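Local coordinates for fiber protein (Human adenovirus 21, PDB 3L88), which forms the trimeric knob at the tip of the viral fiber, which binds the receptor CD46 and so attaches the virus to host cells, at residues S67-L72 with E170-A175; Q71-F76 with E86-I91. All coordinates share one frame; numbering follows the deposited sequence.

Interaction 1: S67-L72 with E170-A175; sequences SATIQL and EWNLNA
W171 points the CE3-CZ3 edge of its six-membered ring at the gap between the side chains of I70 and L72, which lie on one face of strand 67-72. Its CE3 lies 4.0 Å from I70 CG2, and L72 CD1 meets CZ3 near the ring plane at 4.1 Å. In I70, CG1 lies anti to the carbonyl carbon (chi1 -69°), which leaves CG2 anti to the backbone N and facing the ring. Further along the same face the fit is smaller: A68 offers a bare CB, 4.1 Å from CB of L173, and a residue this short leaves room for the leucine's branched end, whose CD2 also approaches it.

The backbones beneath run almost exactly antiparallel. Two-way N-H to O bonds join A68 with L173 and I70 with W171; I70 N to W171 O, at 168°, is nearly straight.

T69, Q71, E170 and N172 occupy the other face, more open to solvent, where polar ends suit. With both chains extended, Q71 NE2 reaches E170 OE1 at 2.8 Å, the acceptor lying in the amide plane but the donor 30° out of the carboxylate plane, on the anti side. N172 ND2 takes the anti lone pair of OE2, so that each carboxylate oxygen receives an amide N-H and the group's rotation is restrained. T69 OG1 adds a weak bond to N172 OD1 at 3.3 Å.

Strand 67-76 is the outermost of its four-stranded antiparallel sheet in this chain; strand 165-174 separates it from strand 145-154, whose I150 touches W171. Over the apolar face, V50 and L52 of strand 45-54 in the second sheet close on W171, and L52 also meets I70, placing the tryptophan inside the knob's beta sandwich.

Interaction 2: Q71-F76 with E86-I91; sequences QLRLYF and ESNLKI
The loop that follows strand 67-76 folds back across the outer edge of that strand, where N88 and S87 meet the backbones of R73 and Y75. N88 stands in for a strand partner with its side-chain carbonyl and its backbone N-H: R73 N gives an almost straight bond (171°) to N88 OD1 at 2.9 Å, while N88 N returns one to R73 O at 3.0 Å. Asparagine suits the place because its short side chain carries a carbonyl to the edge and leaves ND2 for the backbone O of Q23.

In the knob's antiparallel beta sandwich this edge has no strand neighbour within the chain, and loop 86-91 covers part of it without forming a regular strand. Two residues beyond R73, Y75 N gives a bond to S87 OG at 2.9 Å; this oxygen is also hydrogen-bonded to L83 O, so one small hydroxyl ties the strand edge to the loop.

The R73 side chain bends at chi3 (-53°), placing N88 OD1 3.6 Å above the centre of one guanidinium face; the guanidinium and the N88 amide planes are 74° apart. NH2 of the arginine forms a salt bridge with E26. Y75 turns its ring edge to E86 O, in the ring plane and 3.6 Å from CE2. On the strand face that carries L72 and L74, where L74 also touches L37 of strand 33-42, L74 CD1 packs on L89 CD2 at 3.6 Å, and L74 CD2 lies against L89 CB.

Interactions 1 and 2 use successive lengths of strand 67-76, sharing Q71 and L72, and their centres lie about 17 Å apart. They take its two edges: residues 170-175 pair with one as a regular antiparallel strand, whereas loop 86-91 meets the other through a few bonds, two of them between R73 and N88, with no strand pairing. L72 touches both partners with different branches: CD1 goes to the W171 ring in interaction 1, and CD2 lies 3.8 Å from N88 CB in interaction 2. On the polar face Q71 joins the two sets of bonds: its NE2 goes to E170, and its OE1 receives a weak bond from R73 NH1. No other chain of the trimer touches either contact.

Interaction 1: S67-L72 with E170-A175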
loop_
_atom_site.group_PDB
_atom_site.type_symbol
_atom_site.label_atom_id
_atom_site.label_comp_id
_atom_site.label_asym_id
_atom_site.label_seq_id
_atom_site.Cartn_x
_atom_site.Cartn_y
_atom_site.Cartn_z
ATOM N N SER C 67 -19.388 15.992 6.347
ATOM C CA SER C 67 -18.202 15.658 7.133
ATOM C C SER C 67 -18.548 14.677 8.245
ATOM O O SER C 67 -19.670 14.667 8.742
ATOM C CB SER C 67 -17.561 16.922 7.716
ATOM O OG SER C 67 -18.326 17.424 8.797
ATOM N N ALA C 68 -17.582 13.842 8.614
ATOM C CA ALA C 68 -17.793 12.805 9.622
ATOM C C ALA C 68 -16.460 12.198 10.033
ATOM O O ALA C 68 -15.491 12.245 9.278
ATOM C CB ALA C 68 -18.724 11.728 9.089
ATOM N N THR C 69 -16.415 11.632 11.232
ATOM C CA THR C 69 -15.174 11.116 11.780
ATOM C C THR C 69 -15.427 9.872 12.618
ATOM O O THR C 69 -16.309 9.854 13.472
ATOM C CB THR C 69 -14.445 12.178 12.624
ATOM O OG1 THR C 69 -13.195 11.655 13.088
ATOM C CG2 THR C 69 -15.290 12.584 13.820
ATOM N N ILE C 70 -14.669 8.818 12.348
ATOM C CA ILE C 70 -14.794 7.584 13.102
ATOM C C ILE C 70 -13.448 7.218 13.692
ATOM O O ILE C 70 -12.448 7.176 12.978
ATOM C CB ILE C 70 -15.279 6.430 12.213
ATOM C CG1 ILE C 70 -16.735 6.660 11.791
ATOM C CG2 ILE C 70 -15.117 5.097 12.934
ATOM C CD1 ILE C 70 -17.179 5.791 10.636
ATOM N N GLN C 71 -13.426 6.954 14.995
ATOM C CA GLN C 71 -12.178 6.681 15.698
ATOM C C GLN C 71 -12.282 5.410 16.526
ATOM O O GLN C 71 -13.144 5.298 17.396
ATOM C CB GLN C 71 -11.805 7.859 16.599
ATOM C CG GLN C 71 -10.339 7.896 17.005
ATOM C CD GLN C 71 -10.037 8.984 18.031
ATOM O OE1 GLN C 71 -10.364 8.848 19.211
ATOM N NE2 GLN C 71 -9.395 10.060 17.585
ATOM N N LEU C 72 -11.393 4.458 16.259
ATOM C CA LEU C 72 -11.296 3.253 17.073
ATOM C C LEU C 72 -9.930 3.177 17.747
ATOM O O LEU C 72 -8.902 3.120 17.072
ATOM C CB LEU C 72 -11.536 2.007 16.216
ATOM C CG LEU C 72 -12.838 1.965 15.412
ATOM C CD1 LEU C 72 -12.932 0.692 14.571
ATOM C CD2 LEU C 72 -14.039 2.094 16.337
ATOM N N GLU C 170 -8.403 6.086 12.532
ATOM C CA GLU C 170 -9.330 7.191 12.362
ATOM C C GLU C 170 -9.653 7.423 10.894
ATOM O O GLU C 170 -8.758 7.681 10.093
ATOM C CB GLU C 170 -8.760 8.466 12.983
ATOM C CG GLU C 170 -9.705 9.662 12.921
ATOM C CD GLU C 170 -9.190 10.852 13.707
ATOM O OE1 GLU C 170 -8.778 10.673 14.874
ATOM O OE2 GLU C 170 -9.202 11.971 13.158
ATOM N N TRP C 171 -10.936 7.325 10.553
ATOM C CA TRP C 171 -11.420 7.658 9.219
ATOM C C TRP C 171 -12.086 9.031 9.228
ATOM O O TRP C 171 -12.898 9.336 10.105
ATOM C CB TRP C 171 -12.430 6.612 8.734
ATOM C CG TRP C 171 -11.848 5.258 8.472
ATOM C CD1 TRP C 171 -11.423 4.764 7.270
ATOM C CD2 TRP C 171 -11.662 4.202 9.427
ATOM N NE1 TRP C 171 -10.980 3.472 7.420
ATOM C CE2 TRP C 171 -11.116 3.104 8.734
ATOM C CE3 TRP C 171 -11.902 4.082 10.801
ATOM C CZ2 TRP C 171 -10.801 1.902 9.369
ATOM C CZ3 TRP C 171 -11.596 2.885 11.428
ATOM C CH2 TRP C 171 -11.053 1.810 10.712
ATOM N N ASN C 172 -11.765 9.849 8.232
ATOM C CA ASN C 172 -12.386 11.160 8.106
ATOM C C ASN C 172 -13.066 11.366 6.763
ATOM O O ASN C 172 -12.444 11.232 5.713
ATOM C CB ASN C 172 -11.361 12.267 8.343
ATOM C CG ASN C 172 -11.221 12.626 9.805
ATOM O OD1 ASN C 172 -12.094 13.276 10.384
ATOM N ND2 ASN C 172 -10.119 12.202 10.415
ATOM N N LEU C 173 -14.350 11.700 6.811
ATOM C CA LEU C 173 -15.064 12.168 5.637
ATOM C C LEU C 173 -15.035 13.686 5.586
ATOM O O LEU C 173 -15.416 14.359 6.545
ATOM C CB LEU C 173 -16.515 11.683 5.657
ATOM C CG LEU C 173 -17.429 12.312 4.602
ATOM C CD1 LEU C 173 -17.064 11.814 3.211
ATOM C CD2 LEU C 173 -18.889 12.034 4.911
ATOM N N ASN C 174 -14.585 14.226 4.461
ATOM C CA ASN C 174 -14.582 15.666 4.282
ATOM C C ASN C 174 -14.908 16.067 2.854
ATOM O O ASN C 174 -14.013 16.393 2.081
ATOM C CB ASN C 174 -13.236 16.254 4.700
ATOM C CG ASN C 174 -13.274 17.764 4.810
ATOM O OD1 ASN C 174 -12.283 18.444 4.538
ATOM N ND2 ASN C 174 -14.425 18.301 5.205
ATOM N N ALA C 175 -16.197 16.073 2.524
ATOM C CA ALA C 175 -16.644 16.279 1.152
ATOM C C ALA C 175 -17.368 17.615 0.990
ATOM O O ALA C 175 -17.736 18.253 1.978
ATOM C CB ALA C 175 -17.542 15.133 0.720
#

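Interaction 2: Q71-F76 with E86-I91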
loop_
_atom_site.group_PDB
_atom_site.type_symbol
_atom_site.label_atom_id
_atom_site.label_comp_id
_atom_site.label_asym_id
_atom_site.label_seq_id
_atom_site.Cartn_x
_atom_site.Cartn_y
_atom_site.Cartn_z
ATOM N N GLN C 71 -13.426 6.954 14.995
ATOM C CA GLN C 71 -12.178 6.681 15.698
ATOM C C GLN C 71 -12.282 5.410 16.526
ATOM O O GLN C 71 -13.144 5.298 17.396
ATOM C CB GLN C 71 -11.805 7.859 16.599
ATOM C CG GLN C 71 -10.339 7.896 17.005
ATOM C CD GLN C 71 -10.037 8.984 18.031
ATOM O OE1 GLN C 71 -10.364 8.848 19.211
ATOM N NE2 GLN C 71 -9.395 10.060 17.585
ATOM N N LEU C 72 -11.393 4.458 16.259
ATOM C CA LEU C 72 -11.296 3.253 17.073
ATOM C C LEU C 72 -9.930 3.177 17.747
ATOM O O LEU C 72 -8.902 3.120 17.072
ATOM C CB LEU C 72 -11.536 2.007 16.216
ATOM C CG LEU C 72 -12.838 1.965 15.412
ATOM C CD1 LEU C 72 -12.932 0.692 14.571
ATOM C CD2 LEU C 72 -14.039 2.094 16.337
ATOM N N ARG C 73 -9.923 3.202 19.077
ATOM C CA ARG C 73 -8.685 3.085 19.850
ATOM C C ARG C 73 -8.532 1.682 20.428
ATOM O O ARG C 73 -9.403 1.199 21.153
ATOM C CB ARG C 73 -8.663 4.106 20.989
ATOM C CG ARG C 73 -8.549 5.552 20.535
ATOM C CD ARG C 73 -8.621 6.504 21.714
ATOM N NE ARG C 73 -9.807 6.257 22.528
ATOM C CZ ARG C 73 -11.020 6.730 22.251
ATOM N NH1 ARG C 73 -11.209 7.487 21.176
ATOM N NH2 ARG C 73 -12.044 6.448 23.047
ATOM N N LEU C 74 -7.431 1.021 20.091
ATOM C CA LEU C 74 -7.135 -0.281 20.663
ATOM C C LEU C 74 -5.967 -0.163 21.632
ATOM O O LEU C 74 -4.931 0.405 21.297
ATOM C CB LEU C 74 -6.807 -1.303 19.572
ATOM C CG LEU C 74 -7.625 -1.359 18.278
ATOM C CD1 LEU C 74 -7.596 -2.773 17.708
ATOM C CD2 LEU C 74 -9.056 -0.901 18.476
ATOM N N TYR C 75 -6.146 -0.689 22.836
ATOM C CA TYR C 75 -5.088 -0.698 23.836
ATOM C C TYR C 75 -4.741 -2.131 24.216
ATOM O O TYR C 75 -5.626 -2.978 24.356
ATOM C CB TYR C 75 -5.518 0.086 25.081
ATOM C CG TYR C 75 -5.849 1.539 24.806
ATOM C CD1 TYR C 75 -4.839 2.468 24.564
ATOM C CD2 TYR C 75 -7.166 1.982 24.787
ATOM C CE1 TYR C 75 -5.132 3.791 24.316
ATOM C CE2 TYR C 75 -7.471 3.306 24.535
ATOM C CZ TYR C 75 -6.450 4.206 24.301
ATOM O OH TYR C 75 -6.739 5.527 24.058
ATOM N N PHE C 76 -3.449 -2.395 24.384
ATOM C CA PHE C 76 -2.977 -3.732 24.715
ATOM C C PHE C 76 -2.096 -3.706 25.954
ATOM O O PHE C 76 -1.317 -2.774 26.152
ATOM C CB PHE C 76 -2.192 -4.332 23.544
ATOM C CG PHE C 76 -2.939 -4.318 22.244
ATOM C CD1 PHE C 76 -3.629 -5.442 21.816
ATOM C CD2 PHE C 76 -2.951 -3.179 21.446
ATOM C CE1 PHE C 76 -4.309 -5.438 20.612
ATOM C CE2 PHE C 76 -3.638 -3.163 20.247
ATOM C CZ PHE C 76 -4.320 -4.295 19.828
ATOM N N GLU C 86 -11.064 -0.461 28.022
ATOM C CA GLU C 86 -10.552 0.830 27.577
ATOM C C GLU C 86 -10.705 1.034 26.069
ATOM O O GLU C 86 -10.695 2.164 25.585
ATOM C CB GLU C 86 -9.085 0.997 27.980
ATOM C CG GLU C 86 -8.845 1.103 29.474
ATOM C CD GLU C 86 -8.521 -0.234 30.114
ATOM O OE1 GLU C 86 -9.142 -1.249 29.734
ATOM O OE2 GLU C 86 -7.649 -0.271 31.006
ATOM N N SER C 87 -10.857 -0.061 25.333
ATOM C CA SER C 87 -10.800 -0.008 23.877
ATOM C C SER C 87 -12.175 0.150 23.229
ATOM O O SER C 87 -13.199 -0.148 23.840
ATOM C CB SER C 87 -10.101 -1.251 23.327
ATOM O OG SER C 87 -8.789 -1.364 23.846
ATOM N N ASN C 88 -12.181 0.623 21.986
ATOM C CA ASN C 88 -13.381 0.606 21.159
ATOM C C ASN C 88 -13.680 -0.779 20.602
ATOM O O ASN C 88 -14.835 -1.131 20.384
ATOM C CB ASN C 88 -13.257 1.606 20.012
ATOM C CG ASN C 88 -13.309 3.042 20.486
ATOM O OD1 ASN C 88 -12.280 3.696 20.639
ATOM N ND2 ASN C 88 -14.513 3.544 20.715
ATOM N N LEU C 89 -12.631 -1.555 20.356
ATOM C CA LEU C 89 -12.782 -2.967 20.019
ATOM C C LEU C 89 -13.103 -3.768 21.282
ATOM O O LEU C 89 -12.380 -3.688 22.272
ATOM C CB LEU C 89 -11.507 -3.494 19.354
ATOM C CG LEU C 89 -11.489 -4.960 18.916
ATOM C CD1 LEU C 89 -12.542 -5.233 17.843
ATOM C CD2 LEU C 89 -10.099 -5.332 18.413
ATOM N N LYS C 90 -14.200 -4.520 21.251
ATOM C CA LYS C 90 -14.733 -5.135 22.458
ATOM C C LYS C 90 -14.525 -6.641 22.476
ATOM O O LYS C 90 -14.842 -7.303 23.464
ATOM C CB LYS C 90 -16.223 -4.818 22.614
ATOM C CG LYS C 90 -16.516 -3.357 22.891
ATOM C CD LYS C 90 -15.834 -2.897 24.164
ATOM C CE LYS C 90 -16.038 -1.412 24.398
ATOM N NZ LYS C 90 -15.233 -0.940 25.559
ATOM N N ILE C 91 -14.022 -7.179 21.369
ATOM C CA ILE C 91 -13.732 -8.605 21.270
ATOM C C ILE C 91 -12.246 -8.818 21.000
ATOM O O ILE C 91 -11.693 -8.236 20.065
ATOM C CB ILE C 91 -14.578 -9.280 20.164
ATOM C CG1 ILE C 91 -16.070 -9.170 20.498
ATOM C CG2 ILE C 91 -14.171 -10.741 19.981
ATOM C CD1 ILE C 91 -16.977 -9.904 19.539
#